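Local coordinates for protein glycosyl transferase family 8 (Streptococcus pneumoniae, PDB 5GVW) that transfers galactose from UDP-galactose to the terminal glucose of the already glycosylated serine-rich repeat protein PsrP, probably with manganese as cofactor, at residues S343-D348 against P368-D373. Residues are numbered along the deposited sequence; the frame is centred on the assembly and turned at random.
Sequences SDLYLD and PMIAFD
Tyr346 pairs with Met369 near the start of two parallel strands, joined by three backbone hydrogen bonds. Tyr346 N donates to Pro368 O (3.1 Å), Ile370 N to Tyr346 O (3.1 Å) and Asp348 N to Ile370 O (2.9 Å). On one face the Tyr346 and Met369 side chains run together. CG anti to the backbone N in both (chi1 -171° and 171°) sends them the same way, and chi2 of 172° in Met369 carries SD to within 3.8 Å of Tyr346 CD1, oblique to the ring: a Met-aromatic contact. Asp348 CB lies in plane at the ring edge. On the other face the Ile370 side chain lies alongside Leu347 and crosses Leu345 at about a right angle, its CG1 meeting Leu347 CD2 at 3.7 Å and Leu345 CD2 at 3.8 Å. The buried Asp348 carboxylate is held by a salt bridge to Lys354 and hydrogen bonds from Tyr359 and Tyr385, while Tyr346 OH bonds Leu283 N. Helix 356-364 of this beta-alpha-beta unit covers Tyr346 and Met369, helix 395-403 packs on Leu345, Leu347 and Ile370, and strands 278-283 and 387-389 flank the pair within the all-parallel C-terminal sheet, away from the UDP and manganese sites.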
loop_
_atom_site.group_PDB
_atom_site.type_symbol
_atom_site.label_atom_id
_atom_site.label_comp_id
_atom_site.label_asym_id
_atom_site.label_seq_id
_atom_site.Cartn_x
_atom_site.Cartn_y
_atom_site.Cartn_z
ATOM N N SER A 343 -4.167 -27.188 16.861
ATOM C CA SER A 343 -5.169 -27.810 15.990
ATOM C C SER A 343 -5.932 -28.984 16.631
ATOM O O SER A 343 -5.420 -29.658 17.502
ATOM C CB SER A 343 -4.481 -28.303 14.702
ATOM O OG SER A 343 -3.437 -29.216 15.019
ATOM N N ASP A 344 -7.143 -29.227 16.137
ATOM C CA ASP A 344 -8.016 -30.295 16.618
ATOM C C ASP A 344 -7.794 -31.698 16.032
ATOM O O ASP A 344 -7.863 -32.672 16.783
ATOM C CB ASP A 344 -9.466 -29.868 16.418
ATOM C CG ASP A 344 -9.799 -28.596 17.199
ATOM O OD1 ASP A 344 -9.646 -28.628 18.448
ATOM O OD2 ASP A 344 -10.215 -27.583 16.577
ATOM N N LEU A 345 -7.513 -31.788 14.724
ATOM C CA LEU A 345 -7.487 -33.058 13.947
ATOM C C LEU A 345 -6.335 -33.087 12.946
ATOM O O LEU A 345 -6.096 -32.097 12.279
ATOM C CB LEU A 345 -8.782 -33.188 13.146
ATOM C CG LEU A 345 -9.515 -34.515 12.912
ATOM C CD1 LEU A 345 -10.617 -34.293 11.877
ATOM C CD2 LEU A 345 -8.600 -35.662 12.522
ATOM N N TYR A 346 -5.611 -34.194 12.842
ATOM C CA TYR A 346 -4.612 -34.337 11.784
ATOM C C TYR A 346 -5.246 -35.120 10.629
ATOM O O TYR A 346 -5.791 -36.197 10.851
ATOM C CB TYR A 346 -3.365 -35.038 12.289
ATOM C CG TYR A 346 -2.237 -35.012 11.288
ATOM C CD1 TYR A 346 -2.086 -36.031 10.365
ATOM C CD2 TYR A 346 -1.345 -33.945 11.234
ATOM C CE1 TYR A 346 -1.069 -35.995 9.437
ATOM C CE2 TYR A 346 -0.333 -33.905 10.294
ATOM C CZ TYR A 346 -0.194 -34.922 9.398
ATOM O OH TYR A 346 0.815 -34.914 8.436
ATOM N N LEU A 347 -5.208 -34.566 9.409
ATOM C CA LEU A 347 -5.740 -35.249 8.238
ATOM C C LEU A 347 -4.552 -35.810 7.497
ATOM O O LEU A 347 -3.777 -35.076 6.936
ATOM C CB LEU A 347 -6.517 -34.271 7.370
ATOM C CG LEU A 347 -7.650 -33.523 8.079
ATOM C CD1 LEU A 347 -8.299 -32.554 7.107
ATOM C CD2 LEU A 347 -8.722 -34.443 8.640
ATOM N N ASP A 348 -4.376 -37.117 7.526
ATOM C CA ASP A 348 -3.190 -37.736 6.915
ATOM C C ASP A 348 -3.568 -38.031 5.462
ATOM O O ASP A 348 -3.916 -39.157 5.121
ATOM C CB ASP A 348 -2.752 -38.996 7.684
ATOM C CG ASP A 348 -1.480 -39.625 7.118
ATOM O OD1 ASP A 348 -0.846 -39.028 6.245
ATOM O OD2 ASP A 348 -1.119 -40.744 7.527
ATOM N N PRO A 368 -6.084 -36.803 17.538
ATOM C CA PRO A 368 -6.712 -37.764 16.627
ATOM C C PRO A 368 -6.171 -37.625 15.189
ATOM O O PRO A 368 -5.752 -36.543 14.786
ATOM C CB PRO A 368 -8.202 -37.386 16.692
ATOM C CG PRO A 368 -8.223 -35.972 17.148
ATOM C CD PRO A 368 -7.072 -35.869 18.104
ATOM N N MET A 369 -6.158 -38.708 14.437
ATOM C CA MET A 369 -5.639 -38.664 13.077
ATOM C C MET A 369 -6.497 -39.574 12.235
ATOM O O MET A 369 -6.676 -40.719 12.605
ATOM C CB MET A 369 -4.187 -39.113 13.056
ATOM C CG MET A 369 -3.598 -39.323 11.673
ATOM S SD MET A 369 -1.815 -39.629 11.690
ATOM C CE MET A 369 -1.716 -40.992 12.858
ATOM N N ILE A 370 -7.037 -39.047 11.129
ATOM C CA ILE A 370 -7.808 -39.821 10.163
ATOM C C ILE A 370 -7.140 -39.850 8.776
ATOM O O ILE A 370 -6.182 -39.102 8.502
ATOM C CB ILE A 370 -9.281 -39.344 10.074
ATOM C CG1 ILE A 370 -9.383 -37.905 9.596
ATOM C CG2 ILE A 370 -9.963 -39.512 11.431
ATOM C CD1 ILE A 370 -10.811 -37.433 9.441
ATOM N N ALA A 371 -7.632 -40.742 7.920
ATOM C CA ALA A 371 -7.145 -40.838 6.551
ATOM C C ALA A 371 -8.178 -41.386 5.576
ATOM O O ALA A 371 -9.276 -41.807 5.964
ATOM C CB ALA A 371 -5.855 -41.658 6.482
ATOM N N PHE A 372 -7.835 -41.263 4.300
ATOM C CA PHE A 372 -8.505 -41.964 3.222
ATOM C C PHE A 372 -7.846 -43.312 3.031
ATOM O O PHE A 372 -6.639 -43.419 3.183
ATOM C CB PHE A 372 -8.466 -41.172 1.896
ATOM C CG PHE A 372 -9.352 -39.961 1.884
ATOM C CD1 PHE A 372 -10.736 -40.093 1.985
ATOM C CD2 PHE A 372 -8.814 -38.684 1.772
ATOM C CE1 PHE A 372 -11.558 -38.965 1.986
ATOM C CE2 PHE A 372 -9.632 -37.566 1.776
ATOM C CZ PHE A 372 -11.001 -37.702 1.879
ATOM N N ASP A 373 -8.653 -44.311 2.662
ATOM C CA ASP A 373 -8.178 -45.662 2.302
ATOM C C ASP A 373 -6.945 -45.682 1.416
ATOM O O ASP A 373 -6.128 -46.576 1.544
ATOM C CB ASP A 373 -9.296 -46.537 1.652
ATOM C CG ASP A 373 -9.959 -45.885 0.399
ATOM O OD1 ASP A 373 -9.266 -45.349 -0.499
ATOM O OD2 ASP A 373 -11.213 -45.903 0.308
#